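Local coordinates for sugar isomerase (Sinorhizobium meliloti, PDB 3QC0), which binds a zinc ion in a TIM barrel of the xylose isomerase-like family and probably interconverts sugars as an isomerase, at residues A[175-178]-A[179-182]; A[231-234]-A[235-238]; A[142-145]-A[146-150]; A[219-222]-A[223-226]. All blocks are in the same frame, centred on the assembly; numbering follows the deposited sequence. Where two conformers were deposited one is given.

Contact 1: residues A[175-178]-A[179-182]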
# COMPACT_ATOMS: atom_id res chain seq x y z
N ALA A 175 -12.49 -10.85 5.45
CA ALA A 175 -12.79 -10.80 4.03
C ALA A 175 -11.49 -10.54 3.29
O ALA A 175 -10.81 -9.55 3.55
CB ALA A 175 -13.81 -9.66 3.72
N ILE A 176 -11.17 -11.45 2.39
CA ILE A 176 -9.92 -11.39 1.62
C ILE A 176 -10.22 -10.86 0.24
O ILE A 176 -10.81 -11.55 -0.60
CB ILE A 176 -9.19 -12.77 1.58
CG1 ILE A 176 -8.94 -13.35 2.99
CG2 ILE A 176 -7.86 -12.62 0.77
CD1 ILE A 176 -8.37 -14.77 2.98
N ASP A 177 -9.86 -9.59 0.01
CA ASP A 177 -10.11 -8.90 -1.27
C ASP A 177 -8.77 -8.77 -1.95
O ASP A 177 -7.84 -8.21 -1.39
CB ASP A 177 -10.74 -7.55 -0.97
CG ASP A 177 -11.08 -6.73 -2.20
OD1 ASP A 177 -10.39 -6.87 -3.22
OD2 ASP A 177 -12.06 -5.94 -2.12
N VAL A 178 -8.65 -9.39 -3.12
CA VAL A 178 -7.36 -9.46 -3.81
C VAL A 178 -6.80 -8.07 -4.05
O VAL A 178 -5.57 -7.91 -4.06
CB VAL A 178 -7.46 -10.25 -5.14
CG1 VAL A 178 -7.90 -11.72 -4.82
CG2 VAL A 178 -8.42 -9.59 -6.15
N TYR A 179 -7.66 -7.08 -4.23
CA TYR A 179 -7.16 -5.73 -4.49
C TYR A 179 -6.31 -5.23 -3.34
O TYR A 179 -5.33 -4.56 -3.49
CB TYR A 179 -8.30 -4.73 -4.73
CG TYR A 179 -7.90 -3.53 -5.55
CD1 TYR A 179 -7.60 -3.67 -6.90
CD2 TYR A 179 -7.80 -2.25 -4.99
CE1 TYR A 179 -7.21 -2.58 -7.67
CE2 TYR A 179 -7.44 -1.15 -5.76
CZ TYR A 179 -7.14 -1.32 -7.11
OH TYR A 179 -6.79 -0.24 -7.89
N HIS A 180 -6.75 -5.57 -2.13
CA HIS A 180 -6.15 -5.03 -0.93
C HIS A 180 -4.93 -5.81 -0.46
O HIS A 180 -4.11 -5.26 0.30
CB HIS A 180 -7.19 -5.03 0.20
CG HIS A 180 -8.38 -4.18 -0.09
ND1 HIS A 180 -8.25 -2.92 -0.64
CD2 HIS A 180 -9.71 -4.40 0.09
CE1 HIS A 180 -9.47 -2.42 -0.82
NE2 HIS A 180 -10.36 -3.29 -0.38
N VAL A 181 -4.85 -7.10 -0.84
CA VAL A 181 -3.84 -8.00 -0.26
C VAL A 181 -2.85 -8.64 -1.24
O VAL A 181 -1.90 -9.27 -0.78
CB VAL A 181 -4.53 -9.18 0.55
CG1 VAL A 181 -5.54 -8.66 1.56
CG2 VAL A 181 -5.20 -10.23 -0.40
N TRP A 182 -3.07 -8.52 -2.56
CA TRP A 182 -2.32 -9.32 -3.54
C TRP A 182 -0.80 -9.13 -3.41
O TRP A 182 -0.04 -10.04 -3.69
CB TRP A 182 -2.74 -9.01 -4.97
CG TRP A 182 -2.28 -7.70 -5.45
CD1 TRP A 182 -2.85 -6.50 -5.24
CD2 TRP A 182 -1.06 -7.45 -6.17
NE1 TRP A 182 -2.08 -5.50 -5.80
CE2 TRP A 182 -0.98 -6.07 -6.39
CE3 TRP A 182 -0.09 -8.27 -6.67
CZ2 TRP A 182 0.10 -5.48 -7.08
CZ3 TRP A 182 0.98 -7.72 -7.33
CH2 TRP A 182 1.07 -6.31 -7.54

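Contact 2: residues A[231-234]-A[235-238]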
# COMPACT_ATOMS: atom_id res chain seq x y z
N GLY A 231 -3.85 -18.43 -8.46
CA GLY A 231 -3.03 -18.83 -7.33
C GLY A 231 -3.60 -18.49 -5.96
O GLY A 231 -3.58 -19.28 -5.03
N ILE A 232 -4.12 -17.28 -5.83
CA ILE A 232 -4.73 -16.86 -4.59
C ILE A 232 -5.95 -17.78 -4.29
O ILE A 232 -6.11 -18.26 -3.16
CB ILE A 232 -5.15 -15.37 -4.62
CG1 ILE A 232 -3.89 -14.45 -4.65
CG2 ILE A 232 -6.08 -15.01 -3.45
CD1 ILE A 232 -4.20 -12.97 -4.83
N ARG A 233 -6.79 -18.02 -5.30
CA ARG A 233 -8.00 -18.84 -5.09
C ARG A 233 -7.60 -20.24 -4.70
O ARG A 233 -8.26 -20.82 -3.84
CB ARG A 233 -8.90 -18.85 -6.29
CG ARG A 233 -10.15 -19.73 -6.11
CD ARG A 233 -11.11 -19.19 -5.06
NE ARG A 233 -12.21 -20.14 -4.81
CZ ARG A 233 -13.24 -19.89 -4.00
NH1 ARG A 233 -13.35 -18.73 -3.37
NH2 ARG A 233 -14.17 -20.83 -3.81
N ARG A 234 -6.57 -20.80 -5.34
CA ARG A 234 -6.12 -22.15 -4.97
C ARG A 234 -5.68 -22.20 -3.52
O ARG A 234 -5.96 -23.16 -2.78
CB ARG A 234 -4.98 -22.66 -5.88
CG ARG A 234 -5.40 -23.00 -7.30
CD ARG A 234 -4.27 -23.78 -8.05
NE ARG A 234 -2.92 -23.32 -7.62
CZ ARG A 234 -2.14 -22.43 -8.26
NH1 ARG A 234 -2.50 -21.87 -9.42
NH2 ARG A 234 -0.97 -22.10 -7.73
N ARG A 235 -4.99 -21.17 -3.07
CA ARG A 235 -4.59 -21.10 -1.68
C ARG A 235 -5.77 -20.92 -0.73
O ARG A 235 -5.80 -21.51 0.35
CB ARG A 235 -3.58 -19.96 -1.48
CG ARG A 235 -2.22 -20.27 -2.14
CD ARG A 235 -1.29 -19.14 -1.91
NE ARG A 235 0.02 -19.38 -2.53
CZ ARG A 235 0.93 -20.23 -2.08
NH1 ARG A 235 0.70 -20.98 -0.99
NH2 ARG A 235 2.10 -20.33 -2.74
N ILE A 236 -6.76 -20.12 -1.11
CA ILE A 236 -7.97 -19.95 -0.29
C ILE A 236 -8.77 -21.28 -0.15
O ILE A 236 -9.19 -21.66 0.97
CB ILE A 236 -8.82 -18.77 -0.83
CG1 ILE A 236 -8.13 -17.42 -0.50
CG2 ILE A 236 -10.21 -18.80 -0.23
CD1 ILE A 236 -8.81 -16.20 -1.18
N GLU A 237 -8.89 -21.98 -1.26
CA GLU A 237 -9.56 -23.31 -1.28
C GLU A 237 -8.76 -24.31 -0.44
O GLU A 237 -9.36 -25.08 0.33
CB GLU A 237 -9.73 -23.78 -2.71
CG GLU A 237 -10.84 -23.01 -3.45
CD GLU A 237 -10.97 -23.38 -4.90
OE1 GLU A 237 -10.20 -24.25 -5.37
OE2 GLU A 237 -11.81 -22.79 -5.61
N ALA A 238 -7.43 -24.31 -0.57
CA ALA A 238 -6.58 -25.20 0.26
C ALA A 238 -6.68 -24.91 1.74
O ALA A 238 -6.60 -25.83 2.57
CB ALA A 238 -5.12 -25.18 -0.20
O HOH W 1 -14.50 -23.58 -5.10

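Contact 3: residues A[142-145]-A[146-150]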
# COMPACT_ATOMS: atom_id res chain seq x y z
N GLU A 142 -12.13 -6.57 6.83
CA GLU A 142 -11.53 -6.51 5.48
C GLU A 142 -10.23 -5.70 5.59
O GLU A 142 -10.28 -4.49 5.72
CB GLU A 142 -12.48 -5.87 4.48
CG GLU A 142 -12.02 -6.08 3.04
CD GLU A 142 -12.85 -5.35 2.01
OE1 GLU A 142 -13.49 -4.36 2.39
OE2 GLU A 142 -12.83 -5.79 0.85
N PRO A 143 -9.07 -6.38 5.61
CA PRO A 143 -7.85 -5.53 5.49
C PRO A 143 -7.92 -4.79 4.16
O PRO A 143 -8.29 -5.38 3.13
CB PRO A 143 -6.70 -6.55 5.54
CG PRO A 143 -7.32 -7.86 5.13
CD PRO A 143 -8.76 -7.81 5.65
N LEU A 144 -7.56 -3.51 4.19
CA LEU A 144 -7.63 -2.63 3.04
C LEU A 144 -6.22 -2.30 2.59
O LEU A 144 -5.27 -2.30 3.37
CB LEU A 144 -8.39 -1.34 3.32
CG LEU A 144 -9.77 -1.23 2.63
CD1 LEU A 144 -10.78 -2.27 3.15
CD2 LEU A 144 -10.26 0.21 2.72
N HIS A 145 -6.10 -2.01 1.29
CA HIS A 145 -4.83 -1.67 0.73
C HIS A 145 -4.18 -0.59 1.60
O HIS A 145 -4.84 0.36 2.00
CB HIS A 145 -4.98 -1.13 -0.68
CG HIS A 145 -3.71 -1.17 -1.45
ND1 HIS A 145 -2.69 -0.25 -1.25
CD2 HIS A 145 -3.30 -2.01 -2.43
CE1 HIS A 145 -1.71 -0.54 -2.10
NE2 HIS A 145 -2.03 -1.63 -2.78
N PRO A 146 -2.87 -0.71 1.81
CA PRO A 146 -2.17 0.30 2.59
C PRO A 146 -2.37 1.75 2.15
O PRO A 146 -2.24 2.65 2.97
CB PRO A 146 -0.69 -0.12 2.48
CG PRO A 146 -0.80 -1.64 2.49
CD PRO A 146 -2.08 -1.95 1.69
N MSE A 147 -2.67 2.00 0.87
CA MSE A 147 -2.90 3.37 0.42
C MSE A 147 -4.11 4.02 1.06
O MSE A 147 -4.21 5.25 1.03
CB MSE A 147 -2.98 3.50 -1.11
CG MSE A 147 -4.11 2.83 -1.72
SE MSE A 147 -3.81 2.91 -3.73
CE MSE A 147 -5.00 1.47 -4.11
N TYR A 148 -4.99 3.19 1.68
CA TYR A 148 -6.17 3.68 2.36
C TYR A 148 -5.99 3.91 3.86
O TYR A 148 -6.95 4.27 4.57
CB TYR A 148 -7.31 2.66 2.16
CG TYR A 148 -7.61 2.41 0.68
CD1 TYR A 148 -7.85 3.46 -0.20
CD2 TYR A 148 -7.67 1.13 0.16
CE1 TYR A 148 -8.12 3.23 -1.55
CE2 TYR A 148 -7.95 0.90 -1.17
CZ TYR A 148 -8.14 1.94 -2.05
OH TYR A 148 -8.47 1.67 -3.38
N ALA A 149 -4.78 3.68 4.39
CA ALA A 149 -4.54 3.66 5.82
C ALA A 149 -4.96 4.91 6.56
O ALA A 149 -5.41 4.84 7.69
CB ALA A 149 -3.05 3.32 6.14
N ALA A 150 -4.69 6.08 5.97
CA ALA A 150 -4.87 7.33 6.71
C ALA A 150 -6.31 7.75 6.85
O ALA A 150 -6.66 8.37 7.84
CB ALA A 150 -4.08 8.49 6.06

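Contact 4: residues A[219-222]-A[223-226]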
# COMPACT_ATOMS: atom_id res chain seq x y z
N ARG A 219 -10.10 -0.02 -10.22
CA ARG A 219 -9.96 -1.46 -10.15
C ARG A 219 -10.17 -2.08 -11.53
O ARG A 219 -10.98 -1.56 -12.34
CB ARG A 219 -10.94 -2.11 -9.19
CG ARG A 219 -10.87 -1.65 -7.77
CD ARG A 219 -11.64 -2.60 -6.88
NE ARG A 219 -11.56 -2.26 -5.47
CZ ARG A 219 -11.86 -3.10 -4.48
NH1 ARG A 219 -12.37 -4.30 -4.72
NH2 ARG A 219 -11.70 -2.70 -3.22
N GLY A 220 -9.49 -3.19 -11.79
CA GLY A 220 -9.58 -3.89 -13.06
C GLY A 220 -10.58 -5.02 -13.05
O GLY A 220 -10.87 -5.62 -12.00
N MSE A 221 -11.14 -5.29 -14.23
CA MSE A 221 -11.81 -6.53 -14.48
C MSE A 221 -10.77 -7.66 -14.38
O MSE A 221 -9.63 -7.52 -14.85
CB MSE A 221 -12.41 -6.49 -15.88
CG MSE A 221 -13.11 -7.74 -16.35
SE MSE A 221 -14.64 -8.31 -15.32
CE MSE A 221 -15.76 -6.78 -15.90
N MSE A 222 -11.17 -8.76 -13.80
CA MSE A 222 -10.29 -9.91 -13.65
C MSE A 222 -9.68 -10.30 -14.98
O MSE A 222 -10.39 -10.52 -15.95
CB MSE A 222 -11.05 -11.12 -13.13
CG MSE A 222 -11.56 -11.02 -11.74
SE MSE A 222 -13.27 -10.08 -11.54
CE MSE A 222 -14.40 -11.12 -12.66
N GLY A 223 -8.36 -10.43 -15.02
CA GLY A 223 -7.62 -10.75 -16.23
C GLY A 223 -7.06 -9.57 -16.99
O GLY A 223 -6.23 -9.76 -17.90
N ASP A 224 -7.51 -8.36 -16.68
CA ASP A 224 -6.99 -7.17 -17.32
C ASP A 224 -5.75 -6.66 -16.60
O ASP A 224 -5.03 -5.78 -17.12
CB ASP A 224 -8.04 -6.04 -17.37
CG ASP A 224 -9.11 -6.24 -18.46
OD1 ASP A 224 -8.97 -7.18 -19.28
OD2 ASP A 224 -10.01 -5.37 -18.52
N GLY A 225 -5.50 -7.19 -15.39
CA GLY A 225 -4.35 -6.74 -14.58
C GLY A 225 -3.36 -7.86 -14.31
O GLY A 225 -3.26 -8.81 -15.07
N VAL A 226 -2.64 -7.74 -13.19
CA VAL A 226 -1.48 -8.55 -12.88
C VAL A 226 -1.62 -9.50 -11.71
O VAL A 226 -0.65 -10.18 -11.36
CB VAL A 226 -0.25 -7.65 -12.61
CG1 VAL A 226 0.03 -6.80 -13.83
CG2 VAL A 226 -0.42 -6.86 -11.31
O HOH W 2 -10.39 -3.52 -16.54

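Contact 1: residues A[175-178]-A[179-182]
With CG anti to the backbone N (chi1 -179°), the carboxylate of Asp177 swings forward over the start of the helix that follows, and Tyr179 and His180 meet it there. Its two oxygens split the work. OD1 accepts from Tyr179 N at 2.9 Å, on its anti side and 24° out of the carboxylate plane, which makes Asp177 the N-cap of helix 178-181. OD2 is a zinc ligand and also accepts from Arg219 NH1. The capping bond thus limits the rotation of the carboxylate that holds the metal. His180 turns its ring back toward the same residue: CD2 comes within 3.5 Å of Asp177 CB, ring and carboxylate planes 52° apart. The backbone closes the turn beneath. His180 N reaches Asp177 O at 3.0 Å from well above the carbonyl plane, Val181 N adds a weak bond to the same oxygen, and Trp182 N bonds to Val178 O at 3.0 Å. That last oxygen also sits at the edge of the indole, in its plane, 3.3 Å from Trp182 CD1. On the apolar side Ile176 CG2 touches Val181 CG2 at 3.8 Å, the two side chains crossing at about a right angle. A strand of a parallel barrel passing straight into a short capped helix at its C-terminal end, with the capping aspartate also binding metal, belongs to the zinc site of this TIM barrel, completed by Glu142, His204 and Glu248.

Contact 2: residues A[231-234]-A[235-238]
Arg233 and Glu237 join one turn apart on helix 229-238, an i to i+4 salt bridge on the helix of the beta-alpha-beta unit that links strands 200-205 and 245-247 of the TIM barrel. The ionic part is a single contact: Arg233 NE gives its hydrogen to Glu237 OE2 at 2.8 Å, close to the guanidinium plane but on the anti side of the oxygen. Guanidinium and carboxylate stand nearly perpendicular, 85° apart. A bend at chi2 (67°) curls the arginine toward the C-terminal end of the helix, and the extended glutamate crosses it at about a right angle. Arg233 has further partners, NH1 bonding to His203 and NH2 to the carbonyl of Gly243, so both neighbouring strand and loop fix its position.

Apolar packing runs along another side. Ile232 and Ile236 lie side by side and point the same way, CG2 of Ile232 3.7 Å from CD1 of Ile236; Leu187 and Ile191 of helix 187-196 cover them.

The backbone bonds are regular i to i+4 helical ones, from Arg235 N to Gly231 O through Ala238 N to Arg234 O. Arg234 folds back so that one guanidinium face has CA of Gly231 3.5 Å above it, toward the rim. A water accepts from Arg233 NH2 at 3.1 Å and donates to Glu237 OE2 at 2.8 Å.

Contact 3: residues A[142-145]-A[146-150]
His145 and Met147, a selenomethionine, are locked together by the ring nitrogen of the histidine: Met147 N points almost straight at His145 ND1, 3.1 Å away with an N-H...N angle of 174°, and lies in the ring plane. A chi1 of -162° sets CG of His145 anti to the backbone N and beside the carbonyl carbon, which carries ND1 round to the backbone of the following turn. The ring is then enclosed from two directions. Pro146 CD lies over one face, 3.6 Å from His145 CG. Over the opposite face comes the terminal methyl of Met147, whose CE stands 4.1 Å from the ring centroid in a CH-pi contact. To get there the selenomethionine takes the less common chi1 of 66°, with CG wedged between N and the carbonyl carbon, and then runs extended. The same CG sits over the centre of the Tyr148 ring, 3.9 Å above its plane, so the CG methylene of Met147 packs on the phenol ring while the CE methyl at the end of the same side chain covers the imidazole.

Tyr148 turns back toward 142-145. Its CD2 is 3.6 Å from His145 CB and 3.8 Å from Leu144 CD2, the leucine crossing it at about a right angle. Tyr148 N bonds to His145 O at 2.9 Å, closing the 3-10 turn 146-148, and its hydroxyl is bonded to Met215 O.

The loop follows strand 139-141 and begins with the zinc ligand Glu142. Leu144 packs on strand 100-103, Leu144 and His145 on His180 of helix 178-181, while His145 and Pro146 also meet the second subunit.

Contact 4: residues A[219-222]-A[223-226]
Met221 and Asp224 close a type II beta turn in the loop between strand 200-205 and helix 229-238 of the TIM barrel. The bond that defines it joins Asp224 N to Met221 O at 2.9 Å, with an N-H...O angle of 162°. Gly223 occupies the third position with a positive phi of 95°, where a CB would run into the carbonyl oxygen of Met222.

The tight part is on the selenomethionine side. Both selenomethionines, Met221 and Met222, are buried, and their chains bend at chi2 and chi3 so that their ends turn away from the turn itself. Met221 leads into helix 260-274, against Thr266, Cys267 and Arg270, and also touches Trp255; Met222 reaches Cys275 at the C terminus. Only the base of Met221 faces the aspartate.

Across the turn the packing gives way to solvent and polar links. Asp224 is exposed. The turn backbone brings its CB to 3.3 Å from Met221 O, and CG anti to the carbonyl carbon (chi1 -78°) then leans the carboxylate back, OD2 coming to 3.7 Å from Met221 CB. OD1 pairs with Arg270 in a salt bridge, and the same arginine NH1 bonds to Met222 O, so one guanidinium nitrogen holds both the corner at Met222 and the end of the turn at Asp224 to helix 260-274. Asp207 accepts from Gly223 N. Ahead of the turn, Arg219 makes a cation-pi contact with Phe250. A water bridges the turn, donating to Asp224 OD2 at 2.7 Å and accepting from Met221 N at 3.0 Å.

In the fold
Each contact closes a short local turn of the chain; they follow in series, none nested or crossed. From the N terminus, contact 3 comes first, in the loop after strand 139-141, and contact 1 next, where strand 172-177 runs into helix 178-181. Contact 4 turns the long loop after strand 200-205, and contact 2 lies on helix 229-238 just beyond it. Contact 1 is the hub. It meets contact 3 where His180 ND1 lies 3.0 Å from His145 N, contact 4 where Tyr179 packs on Arg219, and contact 2 through Val178 and Ile232. Contacts 1, 3 and 4 reach the second subunit; contact 2 does not.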